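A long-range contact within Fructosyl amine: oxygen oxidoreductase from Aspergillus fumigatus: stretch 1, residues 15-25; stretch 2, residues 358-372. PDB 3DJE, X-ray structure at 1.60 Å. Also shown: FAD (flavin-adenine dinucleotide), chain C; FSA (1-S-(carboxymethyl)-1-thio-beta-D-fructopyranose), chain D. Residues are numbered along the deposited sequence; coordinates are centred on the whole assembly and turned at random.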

ATOM      1  N   GLY A  15       0.088 -10.742  -3.418  1.00 10.89           N
ATOM      2  CA  GLY A  15      -0.436  -9.414  -3.147  1.00 10.08           C
ATOM      3  C   GLY A  15      -0.094  -8.466  -4.268  1.00  9.41           C
ATOM      4  O   GLY A  15       0.074  -8.873  -5.429  1.00  9.45           O
ATOM      5  N   THR A  16       0.023  -7.195  -3.922  1.00  8.99           N
ATOM      6  CA  THR A  16       0.203  -6.157  -4.940  1.00  8.39           C
ATOM      7  C   THR A  16       1.464  -6.403  -5.791  1.00  8.54           C
ATOM      8  O   THR A  16       1.410  -6.474  -7.032  1.00  8.52           O
ATOM      9  CB  THR A  16       0.294  -4.769  -4.294  1.00  9.36           C
ATOM     10  OG1 THR A  16      -0.749  -4.623  -3.319  1.00 10.61           O
ATOM     11  CG2 THR A  16       0.162  -3.698  -5.352  1.00  9.42           C
ATOM     12  N   TRP A  17       2.594  -6.533  -5.115  1.00  8.21           N
ATOM     13  CA  TRP A  17       3.866  -6.610  -5.811  1.00  8.34           C
ATOM     14  C   TRP A  17       4.162  -8.018  -6.342  1.00  8.50           C
ATOM     15  O   TRP A  17       4.749  -8.161  -7.422  1.00  8.48           O
ATOM     16  CB  TRP A  17       4.976  -6.076  -4.910  1.00  8.50           C
ATOM     17  CG  TRP A  17       4.953  -4.570  -4.761  1.00  7.68           C
ATOM     18  CD1 TRP A  17       3.920  -3.707  -5.050  1.00  9.15           C
ATOM     19  CD2 TRP A  17       6.037  -3.761  -4.306  1.00  8.55           C
ATOM     20  NE1 TRP A  17       4.311  -2.407  -4.810  1.00  9.17           N
ATOM     21  CE2 TRP A  17       5.603  -2.416  -4.352  1.00  8.95           C
ATOM     22  CE3 TRP A  17       7.342  -4.045  -3.859  1.00 10.44           C
ATOM     23  CZ2 TRP A  17       6.431  -1.356  -3.974  1.00  9.68           C
ATOM     24  CZ3 TRP A  17       8.170  -2.979  -3.489  1.00 10.42           C
ATOM     25  CH2 TRP A  17       7.699  -1.663  -3.539  1.00  9.52           C
ATOM     26  N   GLY A  18       3.710  -9.055  -5.624  1.00  8.98           N
ATOM     27  CA  GLY A  18       3.814 -10.432  -6.121  1.00  9.15           C
ATOM     28  C   GLY A  18       3.023 -10.611  -7.412  1.00  9.23           C
ATOM     29  O   GLY A  18       3.519 -11.213  -8.378  1.00  9.89           O
ATOM     30  N   THR A  19       1.802 -10.079  -7.440  1.00  8.86           N
ATOM     31  CA  THR A  19       0.972 -10.160  -8.641  1.00 10.02           C
ATOM     32  C   THR A  19       1.602  -9.365  -9.788  1.00  9.33           C
ATOM     33  O   THR A  19       1.652  -9.850 -10.935  1.00  9.01           O
ATOM     34  CB  THR A  19      -0.478  -9.755  -8.373  1.00 10.72           C
ATOM     35  OG1 THR A  19      -1.057 -10.718  -7.494  1.00 12.51           O
ATOM     36  CG2 THR A  19      -1.307  -9.726  -9.662  1.00 11.23           C
ATOM     37  N   SER A  20       2.107  -8.164  -9.483  1.00  8.90           N
ATOM     38  CA  SER A  20       2.787  -7.359 -10.514  1.00  9.04           C
ATOM     39  C   SER A  20       3.962  -8.147 -11.117  1.00  8.94           C
ATOM     40  O   SER A  20       4.167  -8.192 -12.359  1.00  8.91           O
ATOM     41  CB  SER A  20       3.316  -6.050  -9.935  1.00  9.75           C
ATOM     42  OG  SER A  20       3.662  -5.181 -11.001  1.00 10.05           O
ATOM     43  N   THR A  21       4.733  -8.775 -10.232  1.00  8.76           N
ATOM     44  CA  THR A  21       5.869  -9.578 -10.650  1.00  8.90           C
ATOM     45  C   THR A  21       5.425 -10.756 -11.528  1.00  8.78           C
ATOM     46  O   THR A  21       6.026 -11.014 -12.580  1.00  9.44           O
ATOM     47  CB  THR A  21       6.697 -10.037  -9.440  1.00  8.96           C
ATOM     48  OG1 THR A  21       7.141  -8.886  -8.710  1.00 10.52           O
ATOM     49  CG2 THR A  21       7.936 -10.787  -9.910  1.00  8.79           C
ATOM     50  N   ALA A  22       4.369 -11.457 -11.107  1.00  8.29           N
ATOM     51  CA  ALA A  22       3.832 -12.582 -11.883  1.00  9.02           C
ATOM     52  C   ALA A  22       3.428 -12.144 -13.290  1.00  9.28           C
ATOM     53  O   ALA A  22       3.774 -12.792 -14.287  1.00  9.92           O
ATOM     54  CB  ALA A  22       2.659 -13.210 -11.149  1.00  9.28           C
ATOM     55  N   LEU A  23       2.721 -11.017 -13.360  1.00  9.09           N
ATOM     56  CA  LEU A  23       2.263 -10.458 -14.628  1.00  9.54           C
ATOM     57  C   LEU A  23       3.431 -10.126 -15.533  1.00  9.63           C
ATOM     58  O   LEU A  23       3.432 -10.498 -16.723  1.00 10.20           O
ATOM     59  CB  LEU A  23       1.409  -9.212 -14.375  1.00  9.49           C
ATOM     60  CG  LEU A  23       0.924  -8.511 -15.649  1.00 10.06           C
ATOM     61  CD1 LEU A  23       0.003  -9.435 -16.464  1.00 14.09           C
ATOM     62  CD2 LEU A  23       0.233  -7.185 -15.280  1.00 11.07           C
ATOM     63  N   HIS A  24       4.432  -9.433 -14.982  1.00  9.49           N
ATOM     64  CA  HIS A  24       5.571  -9.021 -15.794  1.00 10.26           C
ATOM     65  C   HIS A  24       6.471 -10.174 -16.200  1.00  9.94           C
ATOM     66  O   HIS A  24       6.984 -10.177 -17.321  1.00 10.52           O
ATOM     67  CB  HIS A  24       6.299  -7.848 -15.163  1.00 10.97           C
ATOM     68  CG  HIS A  24       5.522  -6.580 -15.273  1.00 11.54           C
ATOM     69  ND1 HIS A  24       5.387  -5.904 -16.468  1.00 14.31           N
ATOM     70  CD2 HIS A  24       4.793  -5.891 -14.362  1.00 10.34           C
ATOM     71  CE1 HIS A  24       4.635  -4.830 -16.279  1.00 13.76           C
ATOM     72  NE2 HIS A  24       4.256  -4.805 -15.012  1.00 11.97           N
ATOM     73  N   LEU A  25       6.597 -11.189 -15.351  1.00  9.54           N
ATOM     74  CA  LEU A  25       7.328 -12.391 -15.770  1.00  9.69           C
ATOM     75  C   LEU A  25       6.624 -13.008 -16.976  1.00  9.85           C
ATOM     76  O   LEU A  25       7.284 -13.368 -17.968  1.00 10.65           O
ATOM     77  CB  LEU A  25       7.414 -13.424 -14.642  1.00  9.67           C
ATOM     78  CG  LEU A  25       8.439 -13.126 -13.551  1.00  9.01           C
ATOM     79  CD1 LEU A  25       8.195 -14.034 -12.342  1.00 11.09           C
ATOM     80  CD2 LEU A  25       9.897 -13.261 -14.014  1.00  9.93           C
ATOM     81  N   LEU A 358      14.314  -9.972  -3.606  1.00 11.73           N
ATOM     82  CA  LEU A 358      13.433  -9.253  -2.690  1.00 12.04           C
ATOM     83  C   LEU A 358      12.560  -8.294  -3.471  1.00 12.04           C
ATOM     84  O   LEU A 358      13.064  -7.566  -4.315  1.00 12.67           O
ATOM     85  CB  LEU A 358      14.250  -8.429  -1.676  1.00 12.75           C
ATOM     86  CG  LEU A 358      15.035  -9.157  -0.566  1.00 14.52           C
ATOM     87  CD1 LEU A 358      14.257 -10.359  -0.019  1.00 16.53           C
ATOM     88  CD2 LEU A 358      16.403  -9.565  -1.067  1.00 16.91           C
ATOM     89  N   GLY A 359      11.264  -8.278  -3.188  1.00 12.14           N
ATOM     90  CA  GLY A 359      10.406  -7.233  -3.722  1.00 11.88           C
ATOM     91  C   GLY A 359       9.510  -6.765  -2.604  1.00 12.56           C
ATOM     92  O   GLY A 359       8.378  -7.223  -2.475  1.00 11.94           O
ATOM     93  N   CYS A 360      10.045  -5.898  -1.755  1.00 13.60           N
ATOM     94  CA  CYS A 360       9.293  -5.464  -0.577  1.00 15.31           C
ATOM     95  C   CYS A 360       9.690  -4.090  -0.064  1.00 14.15           C
ATOM     96  O   CYS A 360      10.264  -3.294  -0.801  1.00 14.16           O
ATOM     97  CB  CYS A 360       9.342  -6.501   0.535  1.00 16.48           C
ATOM     98  SG  CYS A 360      10.998  -6.943   0.943  1.00 24.43           S
ATOM     99  N   GLY A 361       9.331  -3.813   1.190  1.00 13.33           N
ATOM    100  CA  GLY A 361       9.495  -2.482   1.766  1.00 12.44           C
ATOM    101  C   GLY A 361       8.719  -1.401   1.023  1.00 11.64           C
ATOM    102  O   GLY A 361       9.209  -0.297   0.831  1.00 11.81           O
ATOM    103  N   ALA A 362       7.487  -1.719   0.627  1.00 10.77           N
ATOM    104  CA  ALA A 362       6.635  -0.747  -0.076  1.00 11.15           C
ATOM    105  C   ALA A 362       6.297   0.481   0.777  1.00 10.91           C
ATOM    106  O   ALA A 362       5.815   1.496   0.252  1.00 10.69           O
ATOM    107  CB  ALA A 362       5.364  -1.416  -0.575  1.00 11.82           C
ATOM    108  N   SER A 363       6.544   0.392   2.085  1.00 10.74           N
ATOM    109  CA  SER A 363       6.568   1.587   2.950  1.00 11.11           C
ATOM    110  C   SER A 363       5.253   2.393   2.935  1.00 11.11           C
ATOM    111  O   SER A 363       5.244   3.638   3.028  1.00 11.50           O
ATOM    112  CB  SER A 363       7.789   2.456   2.605  1.00 11.42           C
ATOM    113  OG  SER A 363       9.001   1.739   2.831  1.00 12.33           O
ATOM    114  N   GLY A 364       4.139   1.666   2.862  1.00  9.93           N
ATOM    115  CA  GLY A 364       2.814   2.285   2.923  1.00 10.98           C
ATOM    116  C   GLY A 364       2.522   3.218   1.777  1.00 10.82           C
ATOM    117  O   GLY A 364       1.694   4.125   1.912  1.00 12.57           O
ATOM    118  N   ARG A 365       3.168   2.994   0.630  1.00 10.74           N
ATOM    119  CA  ARG A 365       2.901   3.845  -0.529  1.00 10.62           C
ATOM    120  C   ARG A 365       3.065   3.071  -1.833  1.00 10.60           C
ATOM    121  O   ARG A 365       3.275   3.665  -2.877  1.00 11.60           O
ATOM    122  CB  ARG A 365       3.807   5.078  -0.496  1.00 10.87           C
ATOM    123  CG  ARG A 365       5.287   4.781  -0.692  1.00 11.39           C
ATOM    124  CD  ARG A 365       6.119   6.012  -0.374  1.00 13.81           C
ATOM    125  NE  ARG A 365       7.544   5.803  -0.616  1.00 12.96           N
ATOM    126  CZ  ARG A 365       8.153   6.019  -1.782  1.00 18.14           C
ATOM    127  NH1 ARG A 365       7.456   6.454  -2.835  1.00 19.51           N
ATOM    128  NH2 ARG A 365       9.463   5.805  -1.901  1.00 19.30           N
ATOM    129  N   GLY A 366       2.935   1.745  -1.775  1.00 10.44           N
ATOM    130  CA  GLY A 366       3.274   0.928  -2.928  1.00  9.98           C
ATOM    131  C   GLY A 366       2.145   0.543  -3.870  1.00  9.24           C
ATOM    132  O   GLY A 366       2.418  -0.068  -4.911  1.00  9.01           O
ATOM    133  N   PHE A 367       0.884   0.845  -3.544  1.00  8.72           N
ATOM    134  CA  PHE A 367      -0.161   0.308  -4.408  1.00  9.38           C
ATOM    135  C   PHE A 367      -0.100   0.880  -5.813  1.00  9.43           C
ATOM    136  O   PHE A 367      -0.291   0.156  -6.805  1.00 10.22           O
ATOM    137  CB  PHE A 367      -1.592   0.441  -3.896  1.00  9.87           C
ATOM    138  CG  PHE A 367      -2.567  -0.249  -4.820  1.00  8.85           C
ATOM    139  CD1 PHE A 367      -2.704  -1.639  -4.773  1.00 10.57           C
ATOM    140  CD2 PHE A 367      -3.206   0.456  -5.836  1.00 10.26           C
ATOM    141  CE1 PHE A 367      -3.535  -2.320  -5.698  1.00 10.02           C
ATOM    142  CE2 PHE A 367      -4.044  -0.209  -6.755  1.00  9.79           C
ATOM    143  CZ  PHE A 367      -4.191  -1.596  -6.689  1.00  9.75           C
ATOM    144  N   LYS A 368       0.144   2.176  -5.877  1.00  9.48           N
ATOM    145  CA  LYS A 368       0.082   2.875  -7.158  1.00 10.19           C
ATOM    146  C   LYS A 368       1.052   2.297  -8.187  1.00  9.74           C
ATOM    147  O   LYS A 368       0.880   2.546  -9.378  1.00 10.19           O
ATOM    148  CB  LYS A 368       0.294   4.378  -6.977  1.00 11.06           C
ATOM    149  CG  LYS A 368       1.662   4.761  -6.479  1.00 12.03           C
ATOM    150  CD  LYS A 368       1.736   6.270  -6.154  1.00 12.48           C
ATOM    151  CE  LYS A 368       1.041   6.652  -4.851  1.00 14.79           C
ATOM    152  NZ  LYS A 368       1.694   6.053  -3.634  1.00 12.62           N
ATOM    153  N   TYR A 369       2.059   1.538  -7.732  1.00  9.10           N
ATOM    154  CA  TYR A 369       3.037   0.898  -8.639  1.00  9.59           C
ATOM    155  C   TYR A 369       2.610  -0.469  -9.176  1.00  9.79           C
ATOM    156  O   TYR A 369       3.382  -1.146  -9.882  1.00  9.83           O
ATOM    157  CB  TYR A 369       4.414   0.807  -7.955  1.00 10.61           C
ATOM    158  CG  TYR A 369       4.870   2.148  -7.443  1.00  9.81           C
ATOM    159  CD1 TYR A 369       5.613   3.011  -8.251  1.00 12.82           C
ATOM    160  CD2 TYR A 369       4.530   2.570  -6.158  1.00 10.78           C
ATOM    161  CE1 TYR A 369       6.014   4.255  -7.788  1.00 12.94           C
ATOM    162  CE2 TYR A 369       4.926   3.801  -5.692  1.00 10.52           C
ATOM    163  CZ  TYR A 369       5.654   4.640  -6.496  1.00 13.27           C
ATOM    164  OH  TYR A 369       6.023   5.871  -5.993  1.00 14.53           O
ATOM    165  N   LEU A 370       1.379  -0.875  -8.883  1.00  9.34           N
ATOM    166  CA  LEU A 370       0.882  -2.154  -9.390  1.00  8.78           C
ATOM    167  C   LEU A 370       1.161  -2.383 -10.890  1.00  8.09           C
ATOM    168  O   LEU A 370       1.599  -3.472 -11.276  1.00  7.84           O
ATOM    169  CB  LEU A 370      -0.615  -2.317  -9.099  1.00  8.72           C
ATOM    170  CG  LEU A 370      -1.273  -3.585  -9.673  1.00  9.02           C
ATOM    171  CD1 LEU A 370      -0.663  -4.872  -9.113  1.00 10.87           C
ATOM    172  CD2 LEU A 370      -2.793  -3.591  -9.481  1.00  9.00           C
ATOM    173  N   PRO A 371       0.868  -1.394 -11.741  1.00  8.28           N
ATOM    174  CA  PRO A 371       1.081  -1.644 -13.184  1.00  8.75           C
ATOM    175  C   PRO A 371       2.533  -1.884 -13.612  1.00  9.54           C
ATOM    176  O   PRO A 371       2.745  -2.450 -14.691  1.00  9.65           O
ATOM    177  CB  PRO A 371       0.592  -0.343 -13.828  1.00  8.86           C
ATOM    178  CG  PRO A 371      -0.358   0.249 -12.818  1.00  8.72           C
ATOM    179  CD  PRO A 371       0.284  -0.058 -11.501  1.00  8.58           C
ATOM    180  N   SER A 372       3.500  -1.463 -12.790  1.00  9.47           N
ATOM    181  CA  SER A 372       4.882  -1.287 -13.247  1.00 10.66           C
ATOM    182  C   SER A 372       5.968  -1.929 -12.382  1.00 10.53           C
ATOM    183  O   SER A 372       7.051  -2.245 -12.881  1.00 10.69           O
ATOM    184  CB  SER A 372       5.188   0.209 -13.339  1.00 11.02           C
ATOM    185  OG  SER A 372       4.893   0.859 -12.105  1.00 12.07           O
TER
HETATM  186  PA  FAD C 500       0.494  -6.990   0.054  1.00  9.66           P
HETATM  187  O1A FAD C 500      -0.287  -6.519  -1.095  1.00 10.32           O
HETATM  188  O2A FAD C 500      -0.066  -6.799   1.427  1.00  9.99           O
HETATM  189  O5B FAD C 500       0.775  -8.516  -0.255  1.00 10.46           O
HETATM  190  C5B FAD C 500       1.413  -9.393   0.677  1.00 10.37           C
HETATM  191  C4B FAD C 500       0.958 -10.816   0.326  1.00 11.02           C
HETATM  192  O4B FAD C 500       1.805 -11.652   1.137  1.00  9.92           O
HETATM  193  C3B FAD C 500      -0.490 -11.003   0.833  1.00 11.02           C
HETATM  194  O3B FAD C 500      -1.376 -11.353  -0.243  1.00 12.08           O
HETATM  195  C2B FAD C 500      -0.326 -12.154   1.840  1.00  9.60           C
HETATM  196  O2B FAD C 500      -1.444 -13.096   1.798  1.00 12.18           O
HETATM  197  C1B FAD C 500       1.029 -12.779   1.403  1.00 11.05           C
HETATM  198  N9A FAD C 500       1.500 -13.673   2.504  1.00 10.58           N
HETATM  199  C8A FAD C 500       1.447 -13.468   3.837  1.00 10.90           C
HETATM  200  N7A FAD C 500       1.929 -14.560   4.467  1.00  9.14           N
HETATM  201  C5A FAD C 500       2.282 -15.449   3.528  1.00  8.71           C
HETATM  202  C6A FAD C 500       2.814 -16.742   3.569  1.00  9.40           C
HETATM  203  N6A FAD C 500       3.066 -17.338   4.758  1.00 10.29           N
HETATM  204  N1A FAD C 500       3.059 -17.380   2.407  1.00  9.55           N
HETATM  205  C2A FAD C 500       2.803 -16.803   1.227  1.00  9.77           C
HETATM  206  N3A FAD C 500       2.290 -15.570   1.152  1.00  8.96           N
HETATM  207  C4A FAD C 500       2.024 -14.884   2.289  1.00  8.87           C
HETATM  208  N1  FAD C 500      -0.611   2.848  -1.534  1.00  9.29           N
HETATM  209  C2  FAD C 500      -0.849   3.729  -2.586  1.00  9.88           C
HETATM  210  O2  FAD C 500      -0.119   3.761  -3.579  1.00 10.41           O
HETATM  211  N3  FAD C 500      -1.937   4.599  -2.503  1.00  9.88           N
HETATM  212  C4  FAD C 500      -2.780   4.618  -1.397  1.00 11.21           C
HETATM  213  O4  FAD C 500      -3.738   5.400  -1.361  1.00 10.70           O
HETATM  214  C4X FAD C 500      -2.517   3.737  -0.337  1.00 10.49           C
HETATM  215  N5  FAD C 500      -3.331   3.740   0.794  1.00 11.11           N
HETATM  216  C5X FAD C 500      -3.169   2.746   1.756  1.00  9.98           C
HETATM  217  C6  FAD C 500      -4.120   2.636   2.766  1.00 11.30           C
HETATM  218  C7  FAD C 500      -4.015   1.628   3.716  1.00 11.37           C
HETATM  219  C7M FAD C 500      -5.080   1.571   4.821  1.00 11.77           C
HETATM  220  C8  FAD C 500      -2.973   0.704   3.647  1.00 10.75           C
HETATM  221  C8M FAD C 500      -2.906  -0.462   4.661  1.00 11.57           C
HETATM  222  C9  FAD C 500      -2.028   0.810   2.616  1.00 10.37           C
HETATM  223  C9A FAD C 500      -2.128   1.825   1.657  1.00  9.09           C
HETATM  224  N10 FAD C 500      -1.187   1.964   0.618  1.00  9.79           N
HETATM  225  C10 FAD C 500      -1.436   2.862  -0.420  1.00  9.91           C
HETATM  226  C1' FAD C 500       0.043   1.160   0.609  1.00  8.36           C
HETATM  227  C2' FAD C 500      -0.148  -0.073  -0.277  1.00  8.62           C
HETATM  228  O2' FAD C 500      -1.453  -0.647  -0.043  1.00  9.46           O
HETATM  229  C3' FAD C 500       0.946  -1.088   0.037  1.00  7.33           C
HETATM  230  O3' FAD C 500       2.222  -0.415   0.066  1.00  9.64           O
HETATM  231  C4' FAD C 500       1.031  -2.194  -1.021  1.00  8.43           C
HETATM  232  O4' FAD C 500      -0.259  -2.706  -1.356  1.00  9.75           O
HETATM  233  C5' FAD C 500       1.897  -3.335  -0.474  1.00  9.58           C
HETATM  234  O5' FAD C 500       2.035  -4.358  -1.475  1.00  8.86           O
HETATM  235  P   FAD C 500       2.831  -5.708  -1.138  1.00  9.27           P
HETATM  236  O1P FAD C 500       4.180  -5.356  -0.603  1.00  9.53           O
HETATM  237  O2P FAD C 500       2.697  -6.559  -2.338  1.00  9.14           O
HETATM  238  O3P FAD C 500       1.991  -6.394   0.050  1.00  9.07           O
HETATM  239  OAB FSA D 501       0.594   7.037  -1.533  1.00 21.90           O
HETATM  240  CAL FSA D 501      -0.411   7.769  -1.403  1.00 22.15           C
HETATM  241  OAA FSA D 501      -0.653   8.718  -2.193  1.00 24.18           O
HETATM  242  CAH FSA D 501      -1.382   7.559  -0.259  1.00 19.02           C
HETATM  243  SAK FSA D 501      -0.838   6.317   0.870  1.00 17.22           S
HETATM  244  C1  FSA D 501      -2.190   6.508   1.999  1.00 15.24           C
HETATM  245  C2  FSA D 501      -1.825   5.971   3.390  1.00 14.53           C
HETATM  246  O2  FSA D 501      -3.025   5.703   4.135  1.00 15.28           O
HETATM  247  C3  FSA D 501      -0.967   6.976   4.166  1.00 14.63           C
HETATM  248  O3  FSA D 501      -1.727   8.162   4.445  1.00 16.16           O
HETATM  249  C4  FSA D 501      -0.387   6.370   5.447  1.00 13.28           C
HETATM  250  O4  FSA D 501       0.556   7.286   6.028  1.00 14.22           O
HETATM  251  C5  FSA D 501       0.331   5.044   5.176  1.00 12.33           C
HETATM  252  O5  FSA D 501       1.546   5.255   4.453  1.00 12.84           O
HETATM  253  C6  FSA D 501      -0.597   4.115   4.407  1.00 13.35           C
HETATM  254  O6  FSA D 501      -1.045   4.768   3.207  1.00 13.74           O

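Three side chains from one helix, Trp17, Ser20 and His24, each donate a hydrogen bond to a backbone carbonyl of a segment more than 340 residues away in sequence, and no side chain of that segment answers with a hydrogen bond of its own. In its hydrogen bonds the helix addresses the distant main chain, not its side chains. The spacing of three and four residues keeps the donors along one side of the helix, and the acceptors follow in the same order: Gly366, Leu370, Pro371.

Trp17 makes the most extensive contact. Its CA-to-CB bond runs sideways to the other stretch, yet the indole end swings in, and NE1 donates to Gly366 O at 3.0 Å with a nearly straight angle of 169°. Gly359 O, 3.6 Å from Trp17 CE3, also lies near the ring plane. One face is covered by Ala362, whose CB sits 3.9 Å from the centroid of the six-membered ring of Trp17, a CH-pi contact, and by the FAD atom O5'. Gly366 suits this packing: an ideal CB there would come within 3.1 Å of Trp17 CZ2 and 2.6 Å of Ala362 CB, the latter a clash.

One turn along, where the CA atoms of the two stretches come nearest, Ser20 CA and Leu370 CA are 5.7 Å apart. Ser20, whose CA-to-CB bond points toward the other stretch, donates from OG to Leu370 O at 2.7 Å. His24 closes the series, its NE2 donating to Pro371 O at 2.8 Å near the plane of the imidazole, although the 150° angle is less straight than that at Trp17.

Beside these hydrogen bonds, Thr16 and Leu370 pack together. The end of Leu370 turns in to bring CD1 within 3.3 Å of Thr16 O, a close methyl-to-carbonyl contact, and the side chains meet at 4.0 Å between Leu370 CD1 and Thr16 CG2. Thr16 CG2 also lies 3.6 Å from Phe367 CD1.

FAD ties the two stretches together at the start of the helix. Gly15 holds the N-cap position, where an ideal CB would clash with FAD O5B at 1.7 Å. The backbone nitrogens of the first helical turn are free of helical partners, and two of them bind phosphate oxygens: Thr16 N to FAD O1A at 2.9 Å and Trp17 N to FAD O2P at 2.8 Å. From the other stretch, Gly366 N donates to FAD O3' at 2.9 Å while its carbonyl takes the indole proton, so one glycine serves cofactor and helix at once. The design rule is economical: helix side chains donate to backbone carbonyls, and glycines make room for ring and cofactor.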